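Local atomic coordinates of cytoplasmic protein (Cryptococcus neoformans var. grubii serotype A, PDB entry 7LPO), a protein that probably hydrolyses the beta-glucosidic bond of steryl glucosides, as a fungal sterylglucosidase of glycoside hydrolase family 5. Residues F61-A65 / S148-G152; V714-L720 / G773-R777. The contacts are given in a common frame with arbitrary orientation. Residue numbers count along the deposited sequence, not the author numbering.

Contact 1. Residues F61-A65 / S148-G152; sequences FWETA and SRFTG
The segment F61-A65, on short helix 61-66, faces the loop S148-G152, which follows strand 137-143 of the TIM barrel, the catalytic fold of glycoside hydrolase family 5. The loop begins extended at S148, makes a 3-10 segment at R149-F150, and is tied by backbone hydrogen bonds from T151 N to S148 O (3.1 Å) and from G152 N to R149 O (3.2 Å); S148 OG also donates to T151 OG1 (2.8 Å). G152, with phi near 117°, takes a conformation that suits glycine. The backbones stay well apart, 8.2 Å between CA of W62 and CA of F150, so large side chains must fill the gap.

F150 (chi1 -41°) is the main bump. Its hollow is made by F61, W62 and A65: F150 CD1 lies 3.7 Å from F61 CZ and 3.8 Å from W62 CZ3, while F150 CZ reaches A65 CB at 3.6 Å. The small methyl of A65 lets the ring tip approach the helix. F61 (t) and W62 (m) form an aromatic cluster with F150, both pairs oblique: the F61 and F150 planes meet at 46° with centroids 5.4 Å apart, and the six-membered ring of W62 and F150 at 32° and 5.9 Å.

Long R149 (m, t, m) runs beside F61, its NH1 3.5 Å from F61 CE1. R149 NH2 donates to a water (2.9 Å) that in turn donates to F61 O (2.6 Å) and T64 OG1 (3.1 Å). The direct contacts are mostly between apolar rings and a methyl, while R149 NH2 also salt-bridges E106 and W62 NE1 hydrogen-bonds to E182, so both buried polar ends are satisfied.

Contact 2. Residues V714-L720 / G773-R777; sequences VHYAASL and GALRR
In the beta-rich C-terminal domain characteristic of this glycoside hydrolase group, the end of helix 713-716 and the turn after it receive the chain's last modelled residues. V714-Y716 are helical; A717 (phi/psi -67/152°) breaks away, and the chain curls through A718 and S719 to L720. G773-R777, beyond strand 761-770, has no regular structure, but A774-R776 are largely extended. CA of H715 lies 6.6 Å from CA of L775, and CA of L720 7.1 Å from CA of R777.

Apolar packing centres on L775 (m, t), which fills the curl against L720 and A717. Its CD1 lies 3.5 Å from both L720 CD1 and V714 O, and its CD2 3.5 Å from A717 O, carbonyls whose polar needs R777 and R770 meet. L720 (m, t) points back, its CD1 also 3.5 Å from R777 CG, the aliphatic part of the arginine.

R770 of strand 761-770 hydrogen-bonds to A717 O, A718 O and G773 O, drawing both segments to one side chain. Water joins them too: one molecule donates to H715 O (2.9 Å) and accepts from L775 N (2.7 Å) and R777 NH1 (2.9 Å), and a second lies 2.8 Å from H715 ND1 and accepts from R777 NH2 (3.0 Å).

The direct hydrogen bond exploits a helix-end carbonyl and the long reach of arginine: R777 NH1 donates to V714 O at 2.6 Å.

The two contacts lie at separate places in one chain, their centres 46 Å apart and their nearest atoms about 33 Å apart, and they share no helix or strand. Contact 1 is wholly buried beside the barrel, where aromatic rings supply the bulk. Contact 2 belongs to the beta-rich C-terminal domain, is partly open to solvent and packs through the aliphatic L720 and L775, with exposed R777 at its edge. Arginine serves both, with different partners: in 148-152 it lies against F61 and meets the helix's polar atoms through water, its charge answered by E106 outside the contact, whereas in 773-777 it also hydrogen-bonds directly to a main-chain carbonyl.

Contact 1. Residues F61-A65 / S148-G152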
loop_
_atom_site.group_PDB
_atom_site.type_symbol
_atom_site.label_atom_id
_atom_site.label_comp_id
_atom_site.label_asym_id
_atom_site.label_seq_id
_atom_site.Cartn_x
_atom_site.Cartn_y
_atom_site.Cartn_z
ATOM N N PHE A 61 15.212 14.004 -14.434
ATOM C CA PHE A 61 14.146 13.914 -13.439
ATOM C C PHE A 61 13.232 15.130 -13.495
ATOM O O PHE A 61 12.010 15.002 -13.644
ATOM C CB PHE A 61 14.787 13.754 -12.053
ATOM C CG PHE A 61 13.809 13.728 -10.905
ATOM C CD1 PHE A 61 13.026 12.618 -10.667
ATOM C CD2 PHE A 61 13.706 14.810 -10.047
ATOM C CE1 PHE A 61 12.141 12.594 -9.596
ATOM C CE2 PHE A 61 12.833 14.792 -8.985
ATOM C CZ PHE A 61 12.050 13.684 -8.751
ATOM N N TRP A 62 13.807 16.322 -13.385
ATOM C CA TRP A 62 13.009 17.540 -13.409
ATOM C C TRP A 62 12.584 17.918 -14.827
ATOM O O TRP A 62 11.437 18.328 -15.047
ATOM C CB TRP A 62 13.808 18.687 -12.790
ATOM C CG TRP A 62 14.133 18.524 -11.343
ATOM C CD1 TRP A 62 15.372 18.340 -10.795
ATOM C CD2 TRP A 62 13.213 18.534 -10.254
ATOM N NE1 TRP A 62 15.285 18.263 -9.434
ATOM C CE2 TRP A 62 13.967 18.364 -9.071
ATOM C CE3 TRP A 62 11.829 18.683 -10.154
ATOM C CZ2 TRP A 62 13.378 18.313 -7.804
ATOM C CZ3 TRP A 62 11.240 18.630 -8.887
ATOM C CH2 TRP A 62 12.018 18.448 -7.733
ATOM N N GLU A 63 13.490 17.781 -15.800
ATOM C CA GLU A 63 13.238 18.318 -17.136
ATOM C C GLU A 63 12.033 17.662 -17.800
ATOM O O GLU A 63 11.213 18.345 -18.427
ATOM C CB GLU A 63 14.474 18.136 -18.014
ATOM C CG GLU A 63 15.665 18.977 -17.606
ATOM C CD GLU A 63 16.528 18.300 -16.549
ATOM O OE1 GLU A 63 16.120 17.242 -16.013
ATOM O OE2 GLU A 63 17.620 18.831 -16.245
ATOM N N THR A 64 11.921 16.337 -17.705
ATOM C CA THR A 64 10.802 15.673 -18.360
ATOM C C THR A 64 9.482 16.083 -17.723
ATOM O O THR A 64 8.484 16.276 -18.425
ATOM C CB THR A 64 10.968 14.154 -18.313
ATOM O OG1 THR A 64 11.160 13.728 -16.962
ATOM C CG2 THR A 64 12.166 13.715 -19.150
ATOM N N ALA A 65 9.452 16.225 -16.394
ATOM C CA ALA A 65 8.204 16.601 -15.734
ATOM C C ALA A 65 7.858 18.062 -16.011
ATOM O O ALA A 65 6.681 18.408 -16.193
ATOM C CB ALA A 65 8.303 16.334 -14.229
ATOM N N SER A 148 4.322 12.910 -3.796
ATOM C CA SER A 148 4.779 12.818 -5.181
ATOM C C SER A 148 6.248 12.430 -5.236
ATOM O O SER A 148 6.966 12.532 -4.243
ATOM C CB SER A 148 4.583 14.148 -5.918
ATOM O OG SER A 148 5.371 15.164 -5.322
ATOM N N ARG A 149 6.690 12.007 -6.428
ATOM C CA ARG A 149 8.120 11.770 -6.648
ATOM C C ARG A 149 8.946 13.013 -6.329
ATOM O O ARG A 149 10.061 12.918 -5.804
ATOM C CB ARG A 149 8.389 11.367 -8.098
ATOM C CG ARG A 149 7.822 10.045 -8.538
ATOM C CD ARG A 149 8.377 9.638 -9.905
ATOM N NE ARG A 149 8.020 10.572 -10.981
ATOM C CZ ARG A 149 8.884 11.081 -11.857
ATOM N NH1 ARG A 149 10.169 10.770 -11.794
ATOM N NH2 ARG A 149 8.462 11.906 -12.806
ATOM N N PHE A 150 8.422 14.187 -6.666
ATOM C CA PHE A 150 9.131 15.451 -6.487
ATOM C C PHE A 150 9.210 15.875 -5.032
ATOM O O PHE A 150 9.959 16.806 -4.726
ATOM C CB PHE A 150 8.435 16.489 -7.374
ATOM C CG PHE A 150 8.068 15.918 -8.721
ATOM C CD1 PHE A 150 9.052 15.663 -9.663
ATOM C CD2 PHE A 150 6.770 15.542 -9.003
ATOM C CE1 PHE A 150 8.746 15.089 -10.861
ATOM C CE2 PHE A 150 6.455 14.960 -10.207
ATOM C CZ PHE A 150 7.444 14.731 -11.140
ATOM N N THR A 151 8.495 15.190 -4.133
ATOM C CA THR A 151 8.595 15.435 -2.701
ATOM C C THR A 151 9.028 14.180 -1.951
ATOM O O THR A 151 8.813 14.082 -0.738
ATOM C CB THR A 151 7.280 15.980 -2.142
ATOM O OG1 THR A 151 6.169 15.241 -2.652
ATOM C CG2 THR A 151 7.111 17.431 -2.556
ATOM N N GLY A 152 9.639 13.225 -2.653
ATOM C CA GLY A 152 10.355 12.120 -2.033
ATOM C C GLY A 152 9.800 10.740 -2.308
ATOM O O GLY A 152 10.309 9.768 -1.728
HETATM O O HOH W 1 10.952 12.640 -14.116
#

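Contact 2. Residues V714-L720 / G773-R777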
loop_
_atom_site.group_PDB
_atom_site.type_symbol
_atom_site.label_atom_id
_atom_site.label_comp_id
_atom_site.label_asym_id
_atom_site.label_seq_id
_atom_site.Cartn_x
_atom_site.Cartn_y
_atom_site.Cartn_z
ATOM N N VAL A 714 5.241 -26.033 -4.998
ATOM C CA VAL A 714 6.411 -25.551 -4.268
ATOM C C VAL A 714 6.645 -26.364 -3.002
ATOM O O VAL A 714 7.794 -26.604 -2.610
ATOM C CB VAL A 714 6.240 -24.051 -3.950
ATOM C CG1 VAL A 714 7.077 -23.657 -2.769
ATOM C CG2 VAL A 714 6.574 -23.213 -5.158
ATOM N N HIS A 715 5.568 -26.783 -2.331
ATOM C CA HIS A 715 5.679 -27.539 -1.092
ATOM C C HIS A 715 5.301 -29.008 -1.217
ATOM O O HIS A 715 5.744 -29.813 -0.388
ATOM C CB HIS A 715 4.780 -26.931 -0.003
ATOM C CG HIS A 715 5.221 -25.582 0.459
ATOM N ND1 HIS A 715 6.291 -25.403 1.309
ATOM C CD2 HIS A 715 4.754 -24.346 0.171
ATOM C CE1 HIS A 715 6.456 -24.112 1.537
ATOM N NE2 HIS A 715 5.538 -23.449 0.854
ATOM N N TYR A 716 4.475 -29.371 -2.191
ATOM C CA TYR A 716 3.818 -30.670 -2.197
ATOM C C TYR A 716 4.090 -31.486 -3.457
ATOM O O TYR A 716 3.548 -32.587 -3.594
ATOM C CB TYR A 716 2.307 -30.478 -2.016
ATOM C CG TYR A 716 1.916 -29.866 -0.679
ATOM C CD1 TYR A 716 2.107 -30.561 0.508
ATOM C CD2 TYR A 716 1.356 -28.603 -0.607
ATOM C CE1 TYR A 716 1.753 -30.012 1.728
ATOM C CE2 TYR A 716 0.987 -28.047 0.612
ATOM C CZ TYR A 716 1.193 -28.754 1.776
ATOM O OH TYR A 716 0.837 -28.209 2.986
ATOM N N ALA A 717 4.913 -30.994 -4.372
ATOM C CA ALA A 717 5.209 -31.762 -5.571
ATOM C C ALA A 717 5.996 -33.024 -5.222
ATOM O O ALA A 717 6.732 -33.079 -4.231
ATOM C CB ALA A 717 6.002 -30.915 -6.566
ATOM N N ALA A 718 5.829 -34.054 -6.053
ATOM C CA ALA A 718 6.651 -35.249 -5.910
ATOM C C ALA A 718 8.126 -34.916 -6.090
ATOM O O ALA A 718 8.974 -35.358 -5.308
ATOM C CB ALA A 718 6.217 -36.310 -6.921
ATOM N N SER A 719 8.446 -34.113 -7.106
ATOM C CA SER A 719 9.817 -33.703 -7.366
ATOM C C SER A 719 9.793 -32.381 -8.118
ATOM O O SER A 719 8.852 -32.098 -8.860
ATOM C CB SER A 719 10.573 -34.764 -8.172
ATOM O OG SER A 719 11.762 -34.221 -8.702
ATOM N N LEU A 720 10.837 -31.575 -7.927
ATOM C CA LEU A 720 10.911 -30.251 -8.534
ATOM C C LEU A 720 12.096 -30.103 -9.484
ATOM O O LEU A 720 12.545 -28.978 -9.739
ATOM C CB LEU A 720 10.983 -29.177 -7.447
ATOM C CG LEU A 720 9.720 -28.898 -6.635
ATOM C CD1 LEU A 720 9.994 -27.772 -5.643
ATOM C CD2 LEU A 720 8.546 -28.557 -7.512
ATOM N N GLY A 773 7.728 -35.969 3.870
ATOM C CA GLY A 773 8.257 -34.734 4.397
ATOM C C GLY A 773 8.527 -33.703 3.321
ATOM O O GLY A 773 7.998 -33.750 2.210
ATOM N N ALA A 774 9.399 -32.766 3.666
ATOM C CA ALA A 774 9.587 -31.571 2.865
ATOM C C ALA A 774 10.520 -31.817 1.686
ATOM O O ALA A 774 11.400 -32.681 1.718
ATOM C CB ALA A 774 10.141 -30.439 3.728
ATOM N N LEU A 775 10.309 -31.038 0.633
ATOM C CA LEU A 775 11.224 -31.024 -0.493
ATOM C C LEU A 775 12.522 -30.320 -0.106
ATOM O O LEU A 775 12.627 -29.669 0.937
ATOM C CB LEU A 775 10.592 -30.300 -1.684
ATOM C CG LEU A 775 9.442 -30.974 -2.421
ATOM C CD1 LEU A 775 8.683 -29.957 -3.256
ATOM C CD2 LEU A 775 9.983 -32.078 -3.309
ATOM N N ARG A 776 13.518 -30.442 -0.976
ATOM C CA ARG A 776 14.691 -29.577 -0.964
ATOM C C ARG A 776 14.717 -28.857 -2.303
ATOM O O ARG A 776 14.749 -29.505 -3.356
ATOM C CB ARG A 776 15.966 -30.377 -0.715
ATOM C CG ARG A 776 16.036 -30.922 0.711
ATOM C CD ARG A 776 16.568 -29.877 1.697
ATOM N NE ARG A 776 17.994 -29.644 1.488
ATOM C CZ ARG A 776 18.959 -30.110 2.275
ATOM N NH1 ARG A 776 18.666 -30.831 3.350
ATOM N NH2 ARG A 776 20.226 -29.848 1.986
ATOM N N ARG A 777 14.658 -27.529 -2.258
ATOM C CA ARG A 777 14.473 -26.716 -3.458
ATOM C C ARG A 777 15.775 -26.030 -3.863
ATOM O O ARG A 777 16.792 -26.165 -3.184
ATOM C CB ARG A 777 13.373 -25.668 -3.227
ATOM C CG ARG A 777 11.951 -26.246 -3.162
ATOM C CD ARG A 777 10.994 -25.370 -2.333
ATOM N NE ARG A 777 11.235 -25.462 -0.891
ATOM C CZ ARG A 777 10.416 -26.052 -0.021
ATOM N NH1 ARG A 777 9.289 -26.613 -0.436
ATOM N NH2 ARG A 777 10.725 -26.082 1.272
HETATM O O HOH W 2 8.345 -29.117 0.734
HETATM O O HOH W 3 8.168 -27.084 2.593
#